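Local atomic coordinates of vinylacetyl-CoA Delta-isomerase (Nitrosopumilus maritimus SCM1, PDB entry 6VJR), a protein that binds FAD, a [4Fe-4S] cluster and iron, and probably acts as a 4-hydroxybutyryl-CoA dehydratase and vinylacetyl-CoA Delta-isomerase. Residues Thr1-Arg13 / Arg36-Leu50. Sequence-based numbering, arbitrary orientation.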
loop_
_atom_site.group_PDB
_atom_site.type_symbol
_atom_site.label_atom_id
_atom_site.label_comp_id
_atom_site.label_asym_id
_atom_site.label_seq_id
_atom_site.Cartn_x
_atom_site.Cartn_y
_atom_site.Cartn_z
ATOM N N THR A 1 -7.072 48.244 16.207
ATOM C CA THR A 1 -6.992 46.774 16.235
ATOM C C THR A 1 -8.122 46.185 15.400
ATOM O O THR A 1 -9.283 46.586 15.493
ATOM C CB THR A 1 -7.060 46.262 17.670
ATOM O OG1 THR A 1 -6.211 47.158 18.386
ATOM C CG2 THR A 1 -6.651 44.805 17.768
ATOM N N ILE A 2 -7.757 45.148 14.660
ATOM C CA ILE A 2 -8.724 44.354 13.936
ATOM C C ILE A 2 -9.395 43.395 14.919
ATOM O O ILE A 2 -8.689 42.666 15.599
ATOM C CB ILE A 2 -7.995 43.636 12.804
ATOM C CG1 ILE A 2 -7.349 44.640 11.870
ATOM C CG2 ILE A 2 -8.967 42.688 12.101
ATOM C CD1 ILE A 2 -6.430 44.037 10.832
ATOM N N ARG A 3 -10.735 43.386 14.999
ATOM C CA ARG A 3 -11.459 42.470 15.874
ATOM C C ARG A 3 -12.126 41.360 15.047
ATOM O O ARG A 3 -11.897 40.184 15.246
ATOM C CB ARG A 3 -12.418 43.289 16.750
ATOM C CG ARG A 3 -13.337 42.486 17.655
ATOM C CD ARG A 3 -14.300 43.436 18.362
ATOM N NE ARG A 3 -15.577 42.801 18.701
ATOM C CZ ARG A 3 -15.766 42.016 19.749
ATOM N NH1 ARG A 3 -16.921 41.392 19.899
ATOM N NH2 ARG A 3 -14.795 41.818 20.629
ATOM N N SER A 4 -12.989 41.710 14.110
ATOM C CA SER A 4 -13.820 40.732 13.439
ATOM C C SER A 4 -13.243 40.402 12.064
ATOM O O SER A 4 -12.393 41.131 11.541
ATOM C CB SER A 4 -15.179 41.298 13.325
ATOM O OG SER A 4 -15.197 42.418 12.436
ATOM N N GLY A 5 -13.785 39.353 11.443
ATOM C CA GLY A 5 -13.519 39.069 10.045
ATOM C C GLY A 5 -13.900 40.233 9.122
ATOM O O GLY A 5 -13.184 40.561 8.184
ATOM N N ASP A 6 -14.998 40.928 9.422
ATOM C CA ASP A 6 -15.383 42.091 8.647
ATOM C C ASP A 6 -14.347 43.200 8.767
ATOM O O ASP A 6 -14.064 43.879 7.790
ATOM C CB ASP A 6 -16.770 42.551 9.011
ATOM C CG ASP A 6 -17.878 41.605 8.568
ATOM O OD1 ASP A 6 -17.598 40.640 7.806
ATOM O OD2 ASP A 6 -19.012 41.840 9.004
ATOM N N ASP A 7 -13.835 43.435 9.978
ATOM C CA ASP A 7 -12.794 44.434 10.170
ATOM C C ASP A 7 -11.556 44.072 9.332
ATOM O O ASP A 7 -10.910 44.926 8.721
ATOM C CB ASP A 7 -12.374 44.501 11.624
ATOM C CG ASP A 7 -13.360 45.079 12.630
ATOM O OD1 ASP A 7 -14.315 45.763 12.231
ATOM O OD2 ASP A 7 -13.179 44.780 13.819
ATOM N N TYR A 8 -11.227 42.778 9.302
ATOM C CA TYR A 8 -10.080 42.297 8.544
ATOM C C TYR A 8 -10.268 42.564 7.053
ATOM O O TYR A 8 -9.391 43.112 6.392
ATOM C CB TYR A 8 -9.853 40.823 8.827
ATOM C CG TYR A 8 -8.978 40.170 7.769
ATOM C CD1 TYR A 8 -7.607 40.465 7.662
ATOM C CD2 TYR A 8 -9.523 39.311 6.840
ATOM C CE1 TYR A 8 -6.817 39.911 6.670
ATOM C CE2 TYR A 8 -8.729 38.705 5.891
ATOM C CZ TYR A 8 -7.386 39.017 5.783
ATOM O OH TYR A 8 -6.671 38.392 4.810
ATOM N N ILE A 9 -11.450 42.246 6.536
ATOM C CA ILE A 9 -11.716 42.491 5.122
ATOM C C ILE A 9 -11.564 43.980 4.787
ATOM O O ILE A 9 -10.915 44.337 3.816
ATOM C CB ILE A 9 -13.072 41.909 4.737
ATOM C CG1 ILE A 9 -13.007 40.392 4.856
ATOM C CG2 ILE A 9 -13.543 42.357 3.354
ATOM C CD1 ILE A 9 -14.354 39.711 4.726
ATOM N N GLU A 10 -12.060 44.864 5.660
ATOM C CA GLU A 10 -11.918 46.284 5.440
ATOM C C GLU A 10 -10.452 46.725 5.453
ATOM O O GLU A 10 -10.098 47.582 4.662
ATOM C CB GLU A 10 -12.714 46.997 6.529
ATOM C CG GLU A 10 -12.746 48.509 6.355
ATOM C CD GLU A 10 -13.295 49.020 5.034
ATOM O OE1 GLU A 10 -14.247 48.419 4.460
ATOM O OE2 GLU A 10 -12.737 50.054 4.579
ATOM N N SER A 11 -9.604 46.115 6.297
ATOM C CA SER A 11 -8.185 46.451 6.391
ATOM C C SER A 11 -7.419 46.124 5.091
ATOM O O SER A 11 -6.322 46.658 4.877
ATOM C CB SER A 11 -7.517 45.695 7.549
ATOM O OG SER A 11 -7.179 44.348 7.155
ATOM N N LEU A 12 -8.008 45.297 4.205
ATOM C CA LEU A 12 -7.364 44.895 2.943
ATOM C C LEU A 12 -7.709 45.826 1.784
ATOM O O LEU A 12 -7.193 45.643 0.674
ATOM C CB LEU A 12 -7.781 43.478 2.542
ATOM C CG LEU A 12 -7.349 42.352 3.478
ATOM C CD1 LEU A 12 -7.819 41.016 2.935
ATOM C CD2 LEU A 12 -5.845 42.392 3.682
ATOM N N ARG A 13 -8.663 46.735 2.012
ATOM C CA ARG A 13 -9.165 47.628 0.970
ATOM C C ARG A 13 -8.267 48.852 0.821
ATOM O O ARG A 13 -7.768 49.420 1.789
ATOM C CB ARG A 13 -10.586 48.115 1.228
ATOM C CG ARG A 13 -11.620 47.011 1.121
ATOM C CD ARG A 13 -13.015 47.582 1.254
ATOM N NE ARG A 13 -14.055 46.559 1.163
ATOM C CZ ARG A 13 -14.481 46.034 0.024
ATOM N NH1 ARG A 13 -14.010 46.460 -1.137
ATOM N NH2 ARG A 13 -15.428 45.115 0.056
ATOM N N ARG A 36 -11.458 36.625 -3.589
ATOM C CA ARG A 36 -12.279 36.835 -2.417
ATOM C C ARG A 36 -12.434 35.546 -1.596
ATOM O O ARG A 36 -12.425 35.593 -0.377
ATOM C CB ARG A 36 -13.634 37.459 -2.743
ATOM C CG ARG A 36 -14.552 37.650 -1.539
ATOM C CD ARG A 36 -13.885 38.456 -0.457
ATOM N NE ARG A 36 -14.884 38.826 0.547
ATOM C CZ ARG A 36 -15.616 39.926 0.546
ATOM N NH1 ARG A 36 -15.467 40.818 -0.405
ATOM N NH2 ARG A 36 -16.538 40.101 1.464
ATOM N N PRO A 37 -12.581 34.336 -2.166
ATOM C CA PRO A 37 -12.744 33.150 -1.310
ATOM C C PRO A 37 -11.571 32.946 -0.351
ATOM O O PRO A 37 -11.755 32.498 0.771
ATOM C CB PRO A 37 -12.875 31.998 -2.326
ATOM C CG PRO A 37 -13.482 32.705 -3.537
ATOM C CD PRO A 37 -12.752 34.022 -3.595
ATOM N N SER A 38 -10.331 33.244 -0.799
ATOM C CA SER A 38 -9.193 33.124 0.104
ATOM C C SER A 38 -9.249 34.140 1.253
ATOM O O SER A 38 -8.850 33.846 2.384
ATOM C CB SER A 38 -7.893 33.225 -0.652
ATOM O OG SER A 38 -7.615 34.492 -1.228
ATOM N N ILE A 39 -9.721 35.332 0.951
ATOM C CA ILE A 39 -9.944 36.361 1.970
ATOM C C ILE A 39 -10.948 35.879 3.008
ATOM O O ILE A 39 -10.792 36.109 4.204
ATOM C CB ILE A 39 -10.290 37.686 1.282
ATOM C CG1 ILE A 39 -9.009 38.217 0.598
ATOM C CG2 ILE A 39 -10.891 38.690 2.236
ATOM C CD1 ILE A 39 -9.251 39.315 -0.393
ATOM N N ASN A 40 -12.042 35.320 2.534
ATOM C CA ASN A 40 -13.083 34.799 3.405
ATOM C C ASN A 40 -12.522 33.766 4.373
ATOM O O ASN A 40 -12.954 33.702 5.525
ATOM C CB ASN A 40 -14.204 34.189 2.583
ATOM C CG ASN A 40 -15.045 35.194 1.836
ATOM O OD1 ASN A 40 -15.082 36.383 2.165
ATOM N ND2 ASN A 40 -15.774 34.729 0.846
ATOM N N ALA A 41 -11.637 32.906 3.879
ATOM C CA ALA A 41 -11.010 31.897 4.723
ATOM C C ALA A 41 -10.222 32.573 5.833
ATOM O O ALA A 41 -10.323 32.171 6.986
ATOM C CB ALA A 41 -10.166 30.962 3.891
ATOM N N VAL A 42 -9.382 33.558 5.493
ATOM C CA VAL A 42 -8.662 34.250 6.547
ATOM C C VAL A 42 -9.623 34.962 7.498
ATOM O O VAL A 42 -9.388 34.965 8.715
ATOM C CB VAL A 42 -7.612 35.211 5.982
ATOM C CG1 VAL A 42 -6.875 35.902 7.103
ATOM C CG2 VAL A 42 -6.648 34.481 5.056
ATOM N N ALA A 43 -10.707 35.555 6.977
ATOM C CA ALA A 43 -11.638 36.258 7.855
ATOM C C ALA A 43 -12.186 35.304 8.916
ATOM O O ALA A 43 -12.492 35.702 10.017
ATOM C CB ALA A 43 -12.757 36.862 7.057
ATOM N N GLU A 44 -12.410 34.039 8.550
ATOM C CA GLU A 44 -12.929 33.041 9.483
ATOM C C GLU A 44 -11.973 32.772 10.655
ATOM O O GLU A 44 -12.419 32.393 11.744
ATOM C CB GLU A 44 -13.348 31.757 8.755
ATOM C CG GLU A 44 -13.591 30.593 9.704
ATOM C CD GLU A 44 -14.762 30.672 10.679
ATOM O OE1 GLU A 44 -15.560 31.636 10.650
ATOM O OE2 GLU A 44 -14.833 29.736 11.538
ATOM N N THR A 45 -10.671 33.027 10.490
ATOM C CA THR A 45 -9.739 32.875 11.596
ATOM C C THR A 45 -9.994 33.948 12.660
ATOM O O THR A 45 -9.712 33.699 13.819
ATOM C CB THR A 45 -8.285 32.954 11.147
ATOM O OG1 THR A 45 -7.822 34.237 10.734
ATOM C CG2 THR A 45 -7.960 31.937 10.067
ATOM N N TYR A 46 -10.470 35.122 12.251
ATOM C CA TYR A 46 -10.858 36.149 13.203
ATOM C C TYR A 46 -12.197 35.796 13.822
ATOM O O TYR A 46 -12.372 35.981 15.012
ATOM C CB TYR A 46 -10.869 37.523 12.531
ATOM C CG TYR A 46 -9.528 38.122 12.125
ATOM C CD1 TYR A 46 -8.938 37.895 10.893
ATOM C CD2 TYR A 46 -8.857 38.944 13.007
ATOM C CE1 TYR A 46 -7.724 38.484 10.552
ATOM C CE2 TYR A 46 -7.682 39.575 12.672
ATOM C CZ TYR A 46 -7.093 39.337 11.441
ATOM O OH TYR A 46 -5.929 39.985 11.155
ATOM N N ASP A 47 -13.162 35.390 13.001
ATOM C CA ASP A 47 -14.499 35.084 13.498
ATOM C C ASP A 47 -14.471 33.934 14.511
ATOM O O ASP A 47 -15.192 33.933 15.490
ATOM C CB ASP A 47 -15.471 34.913 12.337
ATOM C CG ASP A 47 -15.754 36.189 11.536
ATOM O OD1 ASP A 47 -15.656 37.330 12.119
ATOM O OD2 ASP A 47 -16.133 36.045 10.342
ATOM N N LEU A 48 -13.668 32.901 14.255
ATOM C CA LEU A 48 -13.578 31.796 15.192
ATOM C C LEU A 48 -13.074 32.263 16.561
ATOM O O LEU A 48 -13.581 31.812 17.580
ATOM C CB LEU A 48 -12.717 30.682 14.616
ATOM C CG LEU A 48 -12.490 29.494 15.549
ATOM C CD1 LEU A 48 -13.849 28.846 15.745
ATOM C CD2 LEU A 48 -11.473 28.498 15.051
ATOM N N ALA A 49 -12.112 33.191 16.585
ATOM C CA ALA A 49 -11.613 33.716 17.851
ATOM C C ALA A 49 -12.704 34.443 18.642
ATOM O O ALA A 49 -12.630 34.459 19.863
ATOM C CB ALA A 49 -10.399 34.581 17.592
ATOM N N LEU A 50 -13.703 35.039 17.959
ATOM C CA LEU A 50 -14.836 35.664 18.632
ATOM C C LEU A 50 -15.827 34.623 19.133
ATOM O O LEU A 50 -16.397 34.783 20.200
ATOM C CB LEU A 50 -15.512 36.637 17.666
ATOM C CG LEU A 50 -14.725 37.923 17.379
ATOM C CD1 LEU A 50 -15.490 38.730 16.366
ATOM C CD2 LEU A 50 -14.477 38.738 18.646
HETATM O O HOH W 1 -11.206 37.915 16.390
HETATM O O HOH W 2 -17.087 39.467 10.938
HETATM O O HOH W 3 -16.142 37.866 8.191
#
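Y46 and Y8 bury more surface than any other residues where helix 5-11 lies across helix 36-50, and they show how two aromatic side chains can pack without a true stack. Their rings are nearly parallel, at 21°, yet slid so far apart that they barely overlap; instead Y8 CB sits over the face of the Y46 ring, 3.9 Å from its centroid, in a CH-pi contact. With CG anti to the backbone N (chi1 162°), the Y8 ring is carried as a knob into the hole formed by I39, V42, A43 and Y46. Its CZ meets V42 CG1 at 3.4 Å, its edge faces the carbonyl oxygen of I39, and its hydroxyl is satisfied by the backbone oxygen of N192. An alanine in place of Y8 would be likely to leave a gap beside V42 and strip N192 O of this partner. I2 CG2 adds a further contact at 3.4 Å from Y46 CE2, while the Y46 hydroxyl bonds to N140. Toward the other end I9, the second knob, fits among R36, I39, N40 and A43, with CG1 3.8 Å from I39 CG2. One turn before the two knobs, G5 comes so near A43, CA to CA 4.0 Å, that a side chain would clash, and its N gives D47 OD1 a 2.8 Å hydrogen bond from above the carboxylate plane. S4 and D7 close the start of the short helix as a capping box. The whole is knobs-into-holes packing of two helices at 142°, with a glycine at the close approach, in the N-terminal region of this 4-hydroxyphenylacetate 3-hydroxylase-family protein.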